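Thiamine phosphate pyrophosphorylase (Bacteroides thetaiotaomicron VPI-5482, PDB 3CEU) probably joins a thiazole phosphate and a pyrimidine diphosphate into thiamine phosphate, a step of thiamine diphosphate biosynthesis. Local coordinates at residues 10-15 with 174-179; 16-21 with 188-193. All coordinates share one frame; numbering follows the deposited sequence.

Contact 1: residues 10-15 with 174-179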
loop_
_atom_site.group_PDB
_atom_site.type_symbol
_atom_site.label_atom_id
_atom_site.label_comp_id
_atom_site.label_asym_id
_atom_site.label_seq_id
_atom_site.Cartn_x
_atom_site.Cartn_y
_atom_site.Cartn_z
ATOM N N THR A 10 6.185 12.965 -2.385
ATOM C CA THR A 10 7.409 13.721 -2.171
ATOM C C THR A 10 8.185 13.332 -0.908
ATOM O O THR A 10 7.626 12.757 0.027
ATOM C CB THR A 10 7.117 15.250 -2.142
ATOM O OG1 THR A 10 8.223 15.935 -1.543
ATOM C CG2 THR A 10 5.858 15.551 -1.355
ATOM N N PHE A 11 9.482 13.649 -0.909
ATOM C CA PHE A 11 10.405 13.369 0.196
ATOM C C PHE A 11 10.352 14.473 1.251
ATOM O O PHE A 11 10.271 15.656 0.914
ATOM C CB PHE A 11 11.847 13.270 -0.335
ATOM C CG PHE A 11 12.137 12.003 -1.100
ATOM C CD1 PHE A 11 12.564 10.859 -0.437
ATOM C CD2 PHE A 11 11.949 11.944 -2.472
ATOM C CE1 PHE A 11 12.796 9.670 -1.133
ATOM C CE2 PHE A 11 12.178 10.758 -3.171
ATOM C CZ PHE A 11 12.603 9.621 -2.499
ATOM N N PHE A 12 10.400 14.091 2.524
ATOM C CA PHE A 12 10.385 15.072 3.606
ATOM C C PHE A 12 11.154 14.578 4.831
ATOM O O PHE A 12 11.186 13.379 5.113
ATOM C CB PHE A 12 8.945 15.444 3.997
ATOM C CG PHE A 12 8.150 14.309 4.580
ATOM C CD1 PHE A 12 7.567 13.350 3.755
ATOM C CD2 PHE A 12 7.970 14.210 5.957
ATOM C CE1 PHE A 12 6.816 12.311 4.291
ATOM C CE2 PHE A 12 7.221 13.175 6.508
ATOM C CZ PHE A 12 6.643 12.223 5.673
ATOM N N VAL A 13 11.780 15.509 5.549
ATOM C CA VAL A 13 12.559 15.176 6.738
ATOM C C VAL A 13 11.702 14.465 7.773
ATOM O O VAL A 13 10.524 14.787 7.941
ATOM C CB VAL A 13 13.154 16.436 7.395
ATOM C CG1 VAL A 13 14.233 17.024 6.512
ATOM C CG2 VAL A 13 12.048 17.455 7.644
ATOM N N GLU A 14 12.306 13.508 8.471
ATOM C CA GLU A 14 11.606 12.734 9.490
ATOM C C GLU A 14 10.780 11.590 8.902
ATOM O O GLU A 14 10.288 10.733 9.639
ATOM C CB GLU A 14 10.714 13.648 10.340
ATOM C CG GLU A 14 11.480 14.372 11.440
ATOM C CD GLU A 14 10.615 15.332 12.231
ATOM O OE1 GLU A 14 10.240 16.393 11.681
ATOM O OE2 GLU A 14 10.312 15.023 13.403
ATOM N N GLU A 15 10.649 11.570 7.576
ATOM C CA GLU A 15 9.890 10.522 6.892
ATOM C C GLU A 15 10.428 9.128 7.242
ATOM O O GLU A 15 9.650 8.193 7.457
ATOM C CB GLU A 15 9.950 10.720 5.371
ATOM C CG GLU A 15 9.048 9.765 4.594
ATOM C CD GLU A 15 9.213 9.860 3.079
ATOM O OE1 GLU A 15 8.415 9.215 2.367
ATOM O OE2 GLU A 15 10.129 10.567 2.602
ATOM N N ASP A 174 -5.460 9.495 4.305
ATOM C CA ASP A 174 -6.036 9.424 5.642
ATOM C C ASP A 174 -4.989 9.221 6.724
ATOM O O ASP A 174 -5.256 9.434 7.913
ATOM C CB ASP A 174 -7.049 8.295 5.739
ATOM C CG ASP A 174 -7.593 8.147 7.138
ATOM O OD1 ASP A 174 -8.202 9.119 7.638
ATOM O OD2 ASP A 174 -7.402 7.072 7.743
ATOM N N LEU A 175 -3.794 8.809 6.307
ATOM C CA LEU A 175 -2.724 8.575 7.252
ATOM C C LEU A 175 -1.697 9.714 7.302
ATOM O O LEU A 175 -1.524 10.351 8.350
ATOM C CB LEU A 175 -2.052 7.234 6.941
ATOM C CG LEU A 175 -1.058 6.715 7.972
ATOM C CD1 LEU A 175 -0.922 5.209 7.847
ATOM C CD2 LEU A 175 0.274 7.405 7.756
ATOM N N TRP A 176 -1.032 9.984 6.181
ATOM C CA TRP A 176 -0.020 11.037 6.135
ATOM C C TRP A 176 -0.564 12.459 6.354
ATOM O O TRP A 176 0.141 13.325 6.878
ATOM C CB TRP A 176 0.754 10.963 4.812
ATOM C CG TRP A 176 1.444 9.652 4.611
ATOM C CD1 TRP A 176 1.056 8.642 3.784
ATOM C CD2 TRP A 176 2.610 9.182 5.298
ATOM N NE1 TRP A 176 1.906 7.564 3.914
ATOM C CE2 TRP A 176 2.869 7.870 4.839
ATOM C CE3 TRP A 176 3.460 9.740 6.267
ATOM C CZ2 TRP A 176 3.942 7.107 5.309
ATOM C CZ3 TRP A 176 4.529 8.977 6.736
ATOM C CH2 TRP A 176 4.756 7.678 6.257
ATOM N N ASN A 177 -1.809 12.697 5.959
ATOM C CA ASN A 177 -2.424 14.003 6.142
ATOM C C ASN A 177 -2.508 14.360 7.630
ATOM O O ASN A 177 -2.818 15.505 7.991
ATOM C CB ASN A 177 -3.828 14.016 5.520
ATOM C CG ASN A 177 -3.798 13.904 3.986
ATOM O OD1 ASN A 177 -4.814 13.609 3.345
ATOM N ND2 ASN A 177 -2.627 14.150 3.398
ATOM N N LYS A 178 -2.226 13.382 8.490
ATOM C CA LYS A 178 -2.275 13.575 9.941
ATOM C C LYS A 178 -0.990 14.200 10.451
ATOM O O LYS A 178 -0.780 14.319 11.653
ATOM C CB LYS A 178 -2.507 12.233 10.650
ATOM C CG LYS A 178 -3.630 12.257 11.678
ATOM C CD LYS A 178 -4.940 12.707 11.049
ATOM C CE LYS A 178 -5.558 11.634 10.160
ATOM N NZ LYS A 178 -6.186 10.544 10.963
ATOM N N PHE A 179 -0.120 14.595 9.535
ATOM C CA PHE A 179 1.129 15.214 9.944
ATOM C C PHE A 179 1.514 16.340 9.012
ATOM O O PHE A 179 1.534 16.170 7.795
ATOM C CB PHE A 179 2.253 14.181 9.986
ATOM C CG PHE A 179 3.600 14.766 10.295
ATOM C CD1 PHE A 179 4.547 14.937 9.288
ATOM C CD2 PHE A 179 3.926 15.139 11.597
ATOM C CE1 PHE A 179 5.804 15.465 9.576
ATOM C CE2 PHE A 179 5.178 15.669 11.900
ATOM C CZ PHE A 179 6.123 15.832 10.891
#

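Contact 2: residues 16-21 with 188-193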
loop_
_atom_site.group_PDB
_atom_site.type_symbol
_atom_site.label_atom_id
_atom_site.label_comp_id
_atom_site.label_asym_id
_atom_site.label_seq_id
_atom_site.Cartn_x
_atom_site.Cartn_y
_atom_site.Cartn_z
ATOM N N ASP A 16 11.753 8.998 7.304
ATOM C CA ASP A 16 12.377 7.724 7.633
ATOM C C ASP A 16 12.030 7.284 9.058
ATOM O O ASP A 16 11.834 6.094 9.320
ATOM C CB ASP A 16 13.902 7.811 7.469
ATOM C CG ASP A 16 14.578 8.589 8.592
ATOM O OD1 ASP A 16 14.268 9.781 8.772
ATOM O OD2 ASP A 16 15.423 8.003 9.291
ATOM N N LYS A 17 11.952 8.246 9.972
ATOM C CA LYS A 17 11.621 7.960 11.370
ATOM C C LYS A 17 10.177 7.512 11.476
ATOM O O LYS A 17 9.850 6.559 12.181
ATOM C CB LYS A 17 11.788 9.210 12.243
ATOM C CG LYS A 17 13.184 9.448 12.808
ATOM C CD LYS A 17 14.198 9.813 11.746
ATOM C CE LYS A 17 15.475 10.346 12.390
ATOM N NZ LYS A 17 15.223 11.635 13.114
ATOM N N ILE A 18 9.303 8.224 10.780
ATOM C CA ILE A 18 7.906 7.881 10.829
ATOM C C ILE A 18 7.696 6.501 10.238
ATOM O O ILE A 18 6.965 5.693 10.806
ATOM C CB ILE A 18 7.038 8.911 10.078
ATOM C CG1 ILE A 18 7.229 10.299 10.698
ATOM C CG2 ILE A 18 5.573 8.497 10.163
ATOM C CD1 ILE A 18 6.424 11.402 10.039
ATOM N N ILE A 19 8.334 6.221 9.102
ATOM C CA ILE A 19 8.179 4.919 8.467
ATOM C C ILE A 19 8.652 3.801 9.382
ATOM O O ILE A 19 7.988 2.774 9.527
ATOM C CB ILE A 19 8.956 4.839 7.137
ATOM C CG1 ILE A 19 8.282 5.747 6.098
ATOM C CG2 ILE A 19 9.018 3.374 6.649
ATOM C CD1 ILE A 19 9.032 5.890 4.762
ATOM N N THR A 20 9.804 4.005 10.004
ATOM C CA THR A 20 10.366 3.008 10.898
ATOM C C THR A 20 9.415 2.755 12.061
ATOM O O THR A 20 9.151 1.607 12.436
ATOM C CB THR A 20 11.721 3.488 11.402
ATOM O OG1 THR A 20 12.578 3.707 10.274
ATOM C CG2 THR A 20 12.349 2.455 12.330
ATOM N N ALA A 21 8.884 3.843 12.604
ATOM C CA ALA A 21 7.945 3.783 13.714
ATOM C C ALA A 21 6.697 2.980 13.327
ATOM O O ALA A 21 6.121 2.270 14.158
ATOM C CB ALA A 21 7.556 5.210 14.138
ATOM N N LEU A 188 3.067 11.799 16.533
ATOM C CA LEU A 188 2.281 10.890 17.358
ATOM C C LEU A 188 0.926 10.600 16.706
ATOM O O LEU A 188 0.508 9.442 16.609
ATOM C CB LEU A 188 2.075 11.511 18.747
ATOM C CG LEU A 188 2.815 10.829 19.898
ATOM C CD1 LEU A 188 2.837 11.723 21.137
ATOM C CD2 LEU A 188 2.131 9.508 20.205
ATOM N N ALA A 189 0.245 11.656 16.263
ATOM C CA ALA A 189 -1.064 11.517 15.622
ATOM C C ALA A 189 -1.033 10.511 14.472
ATOM O O ALA A 189 -1.999 9.786 14.242
ATOM C CB ALA A 189 -1.557 12.879 15.109
ATOM N N VAL A 190 0.068 10.469 13.738
ATOM C CA VAL A 190 0.156 9.525 12.644
ATOM C C VAL A 190 0.283 8.110 13.192
ATOM O O VAL A 190 -0.448 7.217 12.773
ATOM C CB VAL A 190 1.343 9.855 11.719
ATOM C CG1 VAL A 190 1.602 8.694 10.748
ATOM C CG2 VAL A 190 1.027 11.120 10.927
ATOM N N ILE A 191 1.191 7.907 14.139
ATOM C CA ILE A 191 1.374 6.579 14.708
ATOM C C ILE A 191 0.134 6.113 15.465
ATOM O O ILE A 191 -0.257 4.954 15.364
ATOM C CB ILE A 191 2.580 6.528 15.669
ATOM C CG1 ILE A 191 3.795 7.210 15.029
ATOM C CG2 ILE A 191 2.918 5.068 16.015
ATOM C CD1 ILE A 191 4.159 6.651 13.664
ATOM N N GLU A 192 -0.491 7.009 16.218
ATOM C CA GLU A 192 -1.679 6.629 16.962
ATOM C C GLU A 192 -2.815 6.269 16.023
ATOM O O GLU A 192 -3.569 5.322 16.268
ATOM C CB GLU A 192 -2.101 7.756 17.917
ATOM C CG GLU A 192 -1.032 8.085 18.951
ATOM C CD GLU A 192 -1.489 9.097 19.983
ATOM O OE1 GLU A 192 -2.176 8.707 20.946
ATOM O OE2 GLU A 192 -1.165 10.292 19.831
ATOM N N HIS A 193 -2.932 7.013 14.932
ATOM C CA HIS A 193 -3.999 6.753 13.970
ATOM C C HIS A 193 -3.751 5.443 13.209
ATOM O O HIS A 193 -4.702 4.779 12.788
ATOM C CB HIS A 193 -4.117 7.919 12.995
ATOM C CG HIS A 193 -5.269 7.802 12.054
ATOM N ND1 HIS A 193 -6.580 7.858 12.476
ATOM C CD2 HIS A 193 -5.305 7.576 10.721
ATOM C CE1 HIS A 193 -7.376 7.664 11.438
ATOM N NE2 HIS A 193 -6.628 7.490 10.365
#

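Contact 1: residues 10-15 with 174-179
The ring of Phe-12 reaches across to Trp-176 and Phe-179, bringing together the two ends of a TIM barrel: the loop that follows the first strand, 2-6, and the short helix 173-176 that follows the eighth, 168-171. This is a worked example of how a closed barrel joins its first and last units, beyond the C-terminal ends of those strands, through aromatic side chains. The firm part is the aromatic trio. CZ of Phe-12 lies 4.0 Å from CZ3 of Trp-176, so that the six-membered end of the indole meets the edge of the phenyl ring, close to its plane. One atom further round, Phe-12 CE2 comes to 4.1 Å from Phe-179 CE1, and neighbouring ring atoms, CZ and CE2, thus each meet one partner. A chi1 of 65° sets CG of Phe-12 between its backbone N and carbonyl carbon and folds the ring back over its own turn, where CB of Glu-15 sits 3.6 Å above the ring centre. Leu-175 CD2 lies over one face of the indole, while NE1 gives a hydrogen bond to the carbonyl oxygen of Val-6, at the end of the first strand. Toward solvent the contact thins out. Glu-14, at the N-cap position of helix 15-24, is partly exposed and makes no hydrogen bond across the contact. Its OE1 comes only to the edge of the buried Phe-179 ring, near the ring plane and 4.2 Å from CZ.

Contact 2: residues 16-21 with 188-193
Ala-21 meets the end of the Ile-191 side chain where helix 15-24, the first of the barrel's outer layer, runs beside helix 188-201, the last. The two short segments are nearly parallel, crossing at -23° with their axes 10.4 Å apart, as neighbouring helices around a TIM barrel commonly are. The side-chain contacts between the two segments are all apolar. The closest touch is the methyl CB of Ala-21 against CD1 of Ile-191, at 3.7 Å. CD1 owes its place to the bend of the Ile-191 chain, whose chi2 of -55° turns it out toward the opposing helix. The same CD1 also lies 4.2 Å from CG2 of Ile-18 and against the carbonyl oxygen of that residue, so one methyl fits beside two residues a helical turn apart. Deeper in, Ile-18 CG2 meets Val-190 CG1 at 4.0 Å, the two side chains crossing at about a right angle; Trp-176 touches Ile-18 and Leu-175 touches Val-190, extending this apolar layer toward the barrel.

No hydrogen bond joins the two segments. On the first, the carbonyl oxygen of Asp-16 accepts both the backbone N of Thr-20 and its OG1, the latter at 2.7 Å, and the two donors approach from opposite faces of the carbonyl plane. Without a hydrogen bond or salt bridge between them, the segments are held together here by shape fit and van der Waals contact, which impose little directional constraint.

In the fold
From the N terminus, the chain leaves strand 2-6, passes through 10-15 and enters helix 15-24 with 16-21. It then travels round nearly the whole barrel before 174-179 returns to meet 10-15, closing the loop of contact 1; further on, 188-193 returns to 16-21 and closes contact 2. The segments alternate along the chain, so the two loops cross. The centres of the two contacts lie about 9 Å apart, and the contacts touch directly: Phe-179 packs on Val-190, and Asp-174 probably hydrogen-bonds His-193. Together the contacts tie the first beta-alpha unit to the helices that follow the eighth strand, outside the seam where strands 2-6 and 168-171 adjoin.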